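Local coordinates for protein 8-amino-8-demethylriboflavin N,N-dimethyltransferase (PDB 4D7K) that methylates 8-amino-8-demethyl-D-riboflavin twice, using S-adenosyl methionine, to complete the biosynthesis of the antibiotic roseoflavin, at residues Ser286-Thr291 / His310-Gln315; Arg280-Asp285 / Trp337-Cys342. One frame throughout, in Å; residues are numbered along the deposited sequence.

Interaction 1: residues Ser286-Thr291 / His310-Gln315; sequences SVIGET and HRTRAQ
E290 meets R313 through two stretched side chains. E290 CG stands anti to its carbonyl carbon and CD continues the line (chi2 178°), while R313 CG is anti to its backbone N (chi1 -172°) and the chain stays extended to NE. The carboxylate and guanidinium planes end up nearly coplanar, and the two groups form a salt bridge. R313 NH1 lies 2.8 Å from E290 OE1. It also donates to the syn lone pair of E290 OE2 at 3.1 Å, nearly straight (163°). Both carboxylate oxygens therefore face one nitrogen.

Water 2 backs this bridge: it donates to E290 OE2 and I288 O and accepts from R313 N. Water 1 links two backbone atoms, donating to S286 O and accepting from R311 N. Direct backbone bonding is slight, with one weak bond from I288 N to R311 O.

The apolar part centres on I288. Its CB lies 3.7 Å from T312 CG2, and its CG1 is 3.8 Å from H310 CB. On the buried side, S286 CB sits over the centre of the H310 ring, 4.0 Å from the centroid, a CH-pi contact.

T312 is the N-cap of helix 313-322. Its N donates to Q315 OE1 at 2.7 Å and Q315 N returns a bond to T312 OG1, a capping box. A type II turn from V287 to E290 shapes the facing loop, which runs from strand 280-285 to helix 293-305 in the O-methyltransferase domain.

The chemistry implies a loop joined to a helix start by packing of I288 and H310, by two water bridges and by one ion pair.

Interaction 2: residues Arg280-Asp285 / Trp337-Cys342; sequences RLLILD and WAVIEC
E341 OE2 is gripped by two arginines. R280 NE donates to it at 2.9 Å, and the bond uses the anti lone pair of OE2, lies close to the guanidinium plane and is fairly straight (154°). R178 forms a second salt bridge with the same oxygen and H331 binds E341 OE1, so both oxygens of this buried carboxylate have partners. A bend at chi2 (-71°) turns R280 CD toward E341, and CD also comes within 3.2 Å of C342 O.

Six backbone hydrogen bonds join the antiparallel strands. They pair L281 with C342, I283 with I340 and D285 with A338. The I340 N to I283 O bond is 2.8 Å long.

On the face with L281, I283 and I340, the CB atoms of I283 and I340 approach to 3.9 Å. W316 of helix 313-322 packs on both isoleucines. On the other face, L284 and V339 lie side by side, with CD1 of L284 4.2 Å from CG2 of V339. L282 CD2 rests 4.0 Å from E341 CG. At the far end, the ring edge of W337 meets the backbone of D285.

Strand 280-285 also bonds to the parallel strand 247-251. The arrangement belongs to the seven-stranded 3-2-1-4-5-7-6 sheet of class I SAM-dependent methyltransferases, whose strand 337-344 inserts antiparallel beside 280-285.

Overall arrangement
Interaction 2 lies in the sheet core, and interaction 1 is a partly buried contact just beyond it. Residues 286-291 follow directly from strand 280-285. Residues 310-315 lead into helix 313-322, which packs on one face of that sheet. The contacts touch: H310 ND1 is 3.0 Å from D285 OD1, and V287 CG2 packs on I340 CD1. Interaction 2 relies on regular backbone pairing and aliphatic faces, with its ion pair buried at one end. Interaction 1 pairs a loop with a helix start, and uses waters and a more exposed ion pair. R68 of the second subunit also packs on I288, whereas no other chain touches interaction 2.

Interaction 1: residues Ser286-Thr291 / His310-Gln315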
ATOM      1  N   SER A 286     -18.742  -3.897  13.526  1.00 40.61           N
ATOM      2  CA  SER A 286     -18.615  -4.817  12.408  1.00 41.84           C
ATOM      3  C   SER A 286     -18.941  -6.219  12.909  1.00 42.13           C
ATOM      4  O   SER A 286     -18.400  -6.664  13.922  1.00 50.89           O
ATOM      5  CB  SER A 286     -17.211  -4.763  11.808  1.00 38.43           C
ATOM      6  OG  SER A 286     -17.095  -5.641  10.703  1.00 50.99           O
ATOM      7  N   VAL A 287     -19.832  -6.912  12.211  1.00 39.69           N
ATOM      8  CA  VAL A 287     -20.285  -8.220  12.665  1.00 40.95           C
ATOM      9  C   VAL A 287     -19.727  -9.333  11.787  1.00 44.99           C
ATOM     10  O   VAL A 287     -20.016  -9.400  10.589  1.00 50.07           O
ATOM     11  CB  VAL A 287     -21.824  -8.295  12.692  1.00 41.02           C
ATOM     12  CG1 VAL A 287     -22.292  -9.678  13.118  1.00 42.10           C
ATOM     13  CG2 VAL A 287     -22.380  -7.230  13.622  1.00 36.99           C
ATOM     14  N   ILE A 288     -18.916 -10.195  12.393  1.00 49.60           N
ATOM     15  CA  ILE A 288     -18.312 -11.325  11.695  1.00 47.91           C
ATOM     16  C   ILE A 288     -19.382 -12.201  11.062  1.00 55.04           C
ATOM     17  O   ILE A 288     -20.307 -12.649  11.738  1.00 56.75           O
ATOM     18  CB  ILE A 288     -17.450 -12.187  12.642  1.00 50.42           C
ATOM     19  CG1 ILE A 288     -16.342 -11.345  13.288  1.00 34.94           C
ATOM     20  CG2 ILE A 288     -16.861 -13.378  11.892  1.00 51.23           C
ATOM     21  CD1 ILE A 288     -15.293 -10.875  12.309  1.00 43.04           C
ATOM     22  N   GLY A 289     -19.251 -12.434   9.760  1.00 56.23           N
ATOM     23  CA  GLY A 289     -20.209 -13.238   9.026  1.00 50.24           C
ATOM     24  C   GLY A 289     -21.297 -12.394   8.391  1.00 52.57           C
ATOM     25  O   GLY A 289     -22.050 -12.872   7.544  1.00 55.52           O
ATOM     26  N   GLU A 290     -21.388 -11.133   8.804  1.00 49.67           N
ATOM     27  CA  GLU A 290     -22.403 -10.228   8.271  1.00 49.35           C
ATOM     28  C   GLU A 290     -21.818  -8.845   8.016  1.00 54.89           C
ATOM     29  O   GLU A 290     -22.426  -7.821   8.329  1.00 67.33           O
ATOM     30  CB  GLU A 290     -23.599 -10.145   9.221  1.00 47.21           C
ATOM     31  CG  GLU A 290     -24.338 -11.470   9.369  1.00 55.17           C
ATOM     32  CD  GLU A 290     -25.491 -11.398  10.339  1.00 58.12           C
ATOM     33  OE1 GLU A 290     -26.382 -10.547  10.134  1.00 65.59           O
ATOM     34  OE2 GLU A 290     -25.505 -12.193  11.304  1.00 55.36           O
ATOM     35  N   THR A 291     -20.618  -8.835   7.456  1.00 43.42           N
ATOM     36  CA  THR A 291     -19.979  -7.612   7.006  1.00 44.33           C
ATOM     37  C   THR A 291     -19.590  -7.817   5.549  1.00 51.68           C
ATOM     38  O   THR A 291     -19.598  -8.947   5.059  1.00 52.33           O
ATOM     39  CB  THR A 291     -18.738  -7.264   7.849  1.00 40.71           C
ATOM     40  OG1 THR A 291     -18.211  -6.000   7.433  1.00 37.35           O
ATOM     41  CG2 THR A 291     -17.665  -8.336   7.688  1.00 35.07           C
ATOM     42  N   HIS A 310     -13.953  -8.605  16.963  1.00 49.31           N
ATOM     43  CA  HIS A 310     -15.356  -8.450  16.605  1.00 40.84           C
ATOM     44  C   HIS A 310     -16.100  -9.734  16.927  1.00 40.94           C
ATOM     45  O   HIS A 310     -15.499 -10.808  16.969  1.00 46.16           O
ATOM     46  CB  HIS A 310     -15.514  -8.104  15.125  1.00 40.30           C
ATOM     47  CG  HIS A 310     -14.904  -6.794  14.741  1.00 41.08           C
ATOM     48  ND1 HIS A 310     -15.295  -5.597  15.306  1.00 48.04           N
ATOM     49  CD2 HIS A 310     -13.939  -6.487  13.842  1.00 35.50           C
ATOM     50  CE1 HIS A 310     -14.591  -4.612  14.776  1.00 46.17           C
ATOM     51  NE2 HIS A 310     -13.762  -5.126  13.885  1.00 50.90           N
ATOM     52  N   ARG A 311     -17.404  -9.629  17.155  1.00 44.52           N
ATOM     53  CA  ARG A 311     -18.194 -10.798  17.527  1.00 46.86           C
ATOM     54  C   ARG A 311     -19.142 -11.245  16.414  1.00 53.03           C
ATOM     55  O   ARG A 311     -19.615 -10.431  15.615  1.00 43.58           O
ATOM     56  CB  ARG A 311     -18.989 -10.515  18.806  1.00 48.17           C
ATOM     57  CG  ARG A 311     -18.149 -10.452  20.082  1.00 44.96           C
ATOM     58  CD  ARG A 311     -19.031 -10.160  21.294  1.00 53.27           C
ATOM     59  NE  ARG A 311     -18.325 -10.277  22.570  1.00 54.19           N
ATOM     60  CZ  ARG A 311     -17.744  -9.260  23.203  1.00 62.68           C
ATOM     61  NH1 ARG A 311     -17.774  -8.042  22.679  1.00 58.37           N
ATOM     62  NH2 ARG A 311     -17.128  -9.460  24.361  1.00 65.89           N
ATOM     63  N   THR A 312     -19.403 -12.550  16.359  1.00 51.67           N
ATOM     64  CA  THR A 312     -20.406 -13.087  15.449  1.00 48.13           C
ATOM     65  C   THR A 312     -21.782 -12.811  16.026  1.00 50.07           C
ATOM     66  O   THR A 312     -21.898 -12.349  17.160  1.00 54.65           O
ATOM     67  CB  THR A 312     -20.254 -14.601  15.230  1.00 46.33           C
ATOM     68  OG1 THR A 312     -20.521 -15.288  16.459  1.00 52.56           O
ATOM     69  CG2 THR A 312     -18.857 -14.942  14.750  1.00 44.40           C
ATOM     70  N   ARG A 313     -22.822 -13.110  15.255  1.00 44.25           N
ATOM     71  CA  ARG A 313     -24.192 -12.885  15.704  1.00 49.96           C
ATOM     72  C   ARG A 313     -24.547 -13.798  16.869  1.00 54.64           C
ATOM     73  O   ARG A 313     -25.169 -13.368  17.843  1.00 58.65           O
ATOM     74  CB  ARG A 313     -25.177 -13.106  14.558  1.00 56.79           C
ATOM     75  CG  ARG A 313     -26.601 -12.713  14.895  1.00 58.93           C
ATOM     76  CD  ARG A 313     -27.560 -13.158  13.808  1.00 57.82           C
ATOM     77  NE  ARG A 313     -28.816 -12.417  13.855  1.00 62.16           N
ATOM     78  CZ  ARG A 313     -29.179 -11.503  12.961  1.00 63.62           C
ATOM     79  NH1 ARG A 313     -28.390 -11.223  11.932  1.00 43.79           N
ATOM     80  NH2 ARG A 313     -30.341 -10.877  13.086  1.00 71.91           N
ATOM     81  N   ALA A 314     -24.150 -15.061  16.758  1.00 49.70           N
ATOM     82  CA  ALA A 314     -24.421 -16.043  17.799  1.00 55.39           C
ATOM     83  C   ALA A 314     -23.779 -15.616  19.116  1.00 57.66           C
ATOM     84  O   ALA A 314     -24.370 -15.767  20.184  1.00 70.22           O
ATOM     85  CB  ALA A 314     -23.920 -17.419  17.378  1.00 52.65           C
ATOM     86  N   GLN A 315     -22.572 -15.072  19.028  1.00 53.99           N
ATOM     87  CA  GLN A 315     -21.879 -14.563  20.204  1.00 53.01           C
ATOM     88  C   GLN A 315     -22.639 -13.398  20.828  1.00 56.94           C
ATOM     89  O   GLN A 315     -22.776 -13.321  22.053  1.00 57.88           O
ATOM     90  CB  GLN A 315     -20.456 -14.140  19.841  1.00 45.99           C
ATOM     91  CG  GLN A 315     -19.533 -15.305  19.528  1.00 56.57           C
ATOM     92  CD  GLN A 315     -18.163 -14.854  19.063  1.00 63.08           C
ATOM     93  OE1 GLN A 315     -18.041 -14.027  18.158  1.00 61.01           O
ATOM     94  NE2 GLN A 315     -17.121 -15.392  19.686  1.00 69.86           N
TER
HETATM   95  O   HOH W   1     -18.907  -7.524  16.421  1.00 33.12           O
HETATM   96  O   HOH W   2     -23.014 -13.477  12.094  1.00 41.23           O

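Interaction 2: residues Arg280-Asp285 / Trp337-Cys342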
ATOM      1  N   ARG A 280     -34.750   1.179  22.546  1.00 52.65           N
ATOM      2  CA  ARG A 280     -33.780   0.280  21.933  1.00 55.03           C
ATOM      3  C   ARG A 280     -32.355   0.509  22.420  1.00 56.05           C
ATOM      4  O   ARG A 280     -31.977   1.617  22.805  1.00 49.81           O
ATOM      5  CB  ARG A 280     -33.805   0.420  20.407  1.00 48.79           C
ATOM      6  CG  ARG A 280     -35.098  -0.023  19.747  1.00 63.51           C
ATOM      7  CD  ARG A 280     -35.260  -1.530  19.787  1.00 59.09           C
ATOM      8  NE  ARG A 280     -36.452  -1.962  19.065  1.00 59.20           N
ATOM      9  CZ  ARG A 280     -37.643  -2.155  19.623  1.00 60.45           C
ATOM     10  NH1 ARG A 280     -37.816  -1.961  20.923  1.00 61.38           N
ATOM     11  NH2 ARG A 280     -38.665  -2.546  18.877  1.00 61.89           N
ATOM     12  N   LEU A 281     -31.576  -0.567  22.403  1.00 55.53           N
ATOM     13  CA  LEU A 281     -30.129  -0.489  22.523  1.00 55.27           C
ATOM     14  C   LEU A 281     -29.543  -0.728  21.138  1.00 51.17           C
ATOM     15  O   LEU A 281     -29.748  -1.788  20.553  1.00 54.16           O
ATOM     16  CB  LEU A 281     -29.596  -1.514  23.527  1.00 54.65           C
ATOM     17  CG  LEU A 281     -28.082  -1.744  23.554  1.00 52.37           C
ATOM     18  CD1 LEU A 281     -27.330  -0.454  23.849  1.00 52.79           C
ATOM     19  CD2 LEU A 281     -27.730  -2.813  24.576  1.00 53.01           C
ATOM     20  N   LEU A 282     -28.842   0.266  20.605  1.00 48.55           N
ATOM     21  CA  LEU A 282     -28.254   0.150  19.273  1.00 50.57           C
ATOM     22  C   LEU A 282     -26.744  -0.029  19.368  1.00 49.41           C
ATOM     23  O   LEU A 282     -26.036   0.871  19.814  1.00 44.74           O
ATOM     24  CB  LEU A 282     -28.584   1.382  18.425  1.00 40.31           C
ATOM     25  CG  LEU A 282     -30.039   1.860  18.440  1.00 48.88           C
ATOM     26  CD1 LEU A 282     -30.182   3.130  17.623  1.00 43.09           C
ATOM     27  CD2 LEU A 282     -30.991   0.775  17.931  1.00 48.50           C
ATOM     28  N   ILE A 283     -26.254  -1.194  18.959  1.00 45.63           N
ATOM     29  CA  ILE A 283     -24.822  -1.449  18.999  1.00 47.17           C
ATOM     30  C   ILE A 283     -24.215  -1.313  17.609  1.00 43.95           C
ATOM     31  O   ILE A 283     -24.575  -2.032  16.679  1.00 44.33           O
ATOM     32  CB  ILE A 283     -24.505  -2.842  19.570  1.00 47.43           C
ATOM     33  CG1 ILE A 283     -25.135  -3.002  20.955  1.00 50.24           C
ATOM     34  CG2 ILE A 283     -22.999  -3.046  19.659  1.00 39.01           C
ATOM     35  CD1 ILE A 283     -24.810  -4.317  21.630  1.00 50.34           C
ATOM     36  N   LEU A 284     -23.292  -0.371  17.477  1.00 41.39           N
ATOM     37  CA  LEU A 284     -22.654  -0.095  16.202  1.00 48.20           C
ATOM     38  C   LEU A 284     -21.306  -0.805  16.146  1.00 46.43           C
ATOM     39  O   LEU A 284     -20.417  -0.532  16.950  1.00 49.73           O
ATOM     40  CB  LEU A 284     -22.491   1.415  15.996  1.00 51.89           C
ATOM     41  CG  LEU A 284     -23.696   2.231  15.500  1.00 51.80           C
ATOM     42  CD1 LEU A 284     -24.924   2.060  16.377  1.00 52.18           C
ATOM     43  CD2 LEU A 284     -23.333   3.702  15.402  1.00 50.53           C
ATOM     44  N   ASP A 285     -21.163  -1.728  15.202  1.00 44.45           N
ATOM     45  CA  ASP A 285     -19.955  -2.536  15.116  1.00 51.47           C
ATOM     46  C   ASP A 285     -19.874  -3.248  13.772  1.00 47.96           C
ATOM     47  O   ASP A 285     -20.808  -3.197  12.972  1.00 44.94           O
ATOM     48  CB  ASP A 285     -19.918  -3.561  16.257  1.00 57.15           C
ATOM     49  CG  ASP A 285     -18.508  -4.024  16.594  1.00 65.66           C
ATOM     50  OD1 ASP A 285     -17.567  -3.706  15.837  1.00 58.11           O
ATOM     51  OD2 ASP A 285     -18.341  -4.715  17.621  1.00 73.68           O
ATOM     52  N   TRP A 337     -19.687  -1.609   8.565  1.00 36.72           N
ATOM     53  CA  TRP A 337     -20.360  -1.501   9.845  1.00 33.51           C
ATOM     54  C   TRP A 337     -21.818  -1.922   9.769  1.00 35.48           C
ATOM     55  O   TRP A 337     -22.385  -2.076   8.688  1.00 47.48           O
ATOM     56  CB  TRP A 337     -20.254  -0.067  10.365  1.00 36.15           C
ATOM     57  CG  TRP A 337     -18.869   0.484  10.264  1.00 42.63           C
ATOM     58  CD1 TRP A 337     -18.438   1.467   9.424  1.00 46.08           C
ATOM     59  CD2 TRP A 337     -17.723   0.072  11.019  1.00 49.83           C
ATOM     60  NE1 TRP A 337     -17.097   1.699   9.613  1.00 47.08           N
ATOM     61  CE2 TRP A 337     -16.632   0.853  10.588  1.00 51.73           C
ATOM     62  CE3 TRP A 337     -17.512  -0.882  12.022  1.00 51.81           C
ATOM     63  CZ2 TRP A 337     -15.351   0.710  11.119  1.00 54.51           C
ATOM     64  CZ3 TRP A 337     -16.238  -1.024  12.549  1.00 52.72           C
ATOM     65  CH2 TRP A 337     -15.174  -0.230  12.098  1.00 53.84           C
ATOM     66  N   ALA A 338     -22.415  -2.112  10.935  1.00 39.30           N
ATOM     67  CA  ALA A 338     -23.807  -2.503  11.025  1.00 44.93           C
ATOM     68  C   ALA A 338     -24.431  -1.922  12.283  1.00 43.68           C
ATOM     69  O   ALA A 338     -23.734  -1.645  13.259  1.00 39.41           O
ATOM     70  CB  ALA A 338     -23.935  -4.019  11.018  1.00 40.49           C
ATOM     71  N   VAL A 339     -25.742  -1.728  12.256  1.00 45.14           N
ATOM     72  CA  VAL A 339     -26.449  -1.322  13.457  1.00 47.67           C
ATOM     73  C   VAL A 339     -27.196  -2.512  14.040  1.00 48.94           C
ATOM     74  O   VAL A 339     -28.163  -2.997  13.454  1.00 45.64           O
ATOM     75  CB  VAL A 339     -27.431  -0.177  13.184  1.00 44.17           C
ATOM     76  CG1 VAL A 339     -28.226   0.145  14.440  1.00 39.32           C
ATOM     77  CG2 VAL A 339     -26.680   1.048  12.705  1.00 43.64           C
ATOM     78  N   ILE A 340     -26.722  -2.994  15.184  1.00 50.22           N
ATOM     79  CA  ILE A 340     -27.387  -4.080  15.887  1.00 49.62           C
ATOM     80  C   ILE A 340     -28.519  -3.514  16.729  1.00 52.27           C
ATOM     81  O   ILE A 340     -28.279  -2.876  17.746  1.00 48.66           O
ATOM     82  CB  ILE A 340     -26.415  -4.862  16.794  1.00 49.96           C
ATOM     83  CG1 ILE A 340     -25.207  -5.349  15.993  1.00 46.27           C
ATOM     84  CG2 ILE A 340     -27.125  -6.038  17.455  1.00 51.35           C
ATOM     85  CD1 ILE A 340     -24.189  -6.116  16.823  1.00 46.80           C
ATOM     86  N   GLU A 341     -29.754  -3.733  16.296  1.00 56.57           N
ATOM     87  CA  GLU A 341     -30.904  -3.231  17.036  1.00 56.75           C
ATOM     88  C   GLU A 341     -31.343  -4.240  18.091  1.00 60.09           C
ATOM     89  O   GLU A 341     -31.728  -5.363  17.763  1.00 65.72           O
ATOM     90  CB  GLU A 341     -32.057  -2.913  16.085  1.00 54.74           C
ATOM     91  CG  GLU A 341     -33.250  -2.273  16.763  1.00 61.01           C
ATOM     92  CD  GLU A 341     -34.446  -2.152  15.841  1.00 60.01           C
ATOM     93  OE1 GLU A 341     -34.275  -2.341  14.620  1.00 60.95           O
ATOM     94  OE2 GLU A 341     -35.557  -1.873  16.340  1.00 58.98           O
ATOM     95  N   CYS A 342     -31.283  -3.838  19.357  1.00 56.83           N
ATOM     96  CA  CYS A 342     -31.606  -4.737  20.465  1.00 57.15           C
ATOM     97  C   CYS A 342     -32.805  -4.252  21.269  1.00 58.01           C
ATOM     98  O   CYS A 342     -32.976  -3.054  21.494  1.00 61.59           O
ATOM     99  CB  CYS A 342     -30.404  -4.896  21.397  1.00 59.97           C
ATOM    100  SG  CYS A 342     -28.902  -5.464  20.588  1.00 71.07           S
TER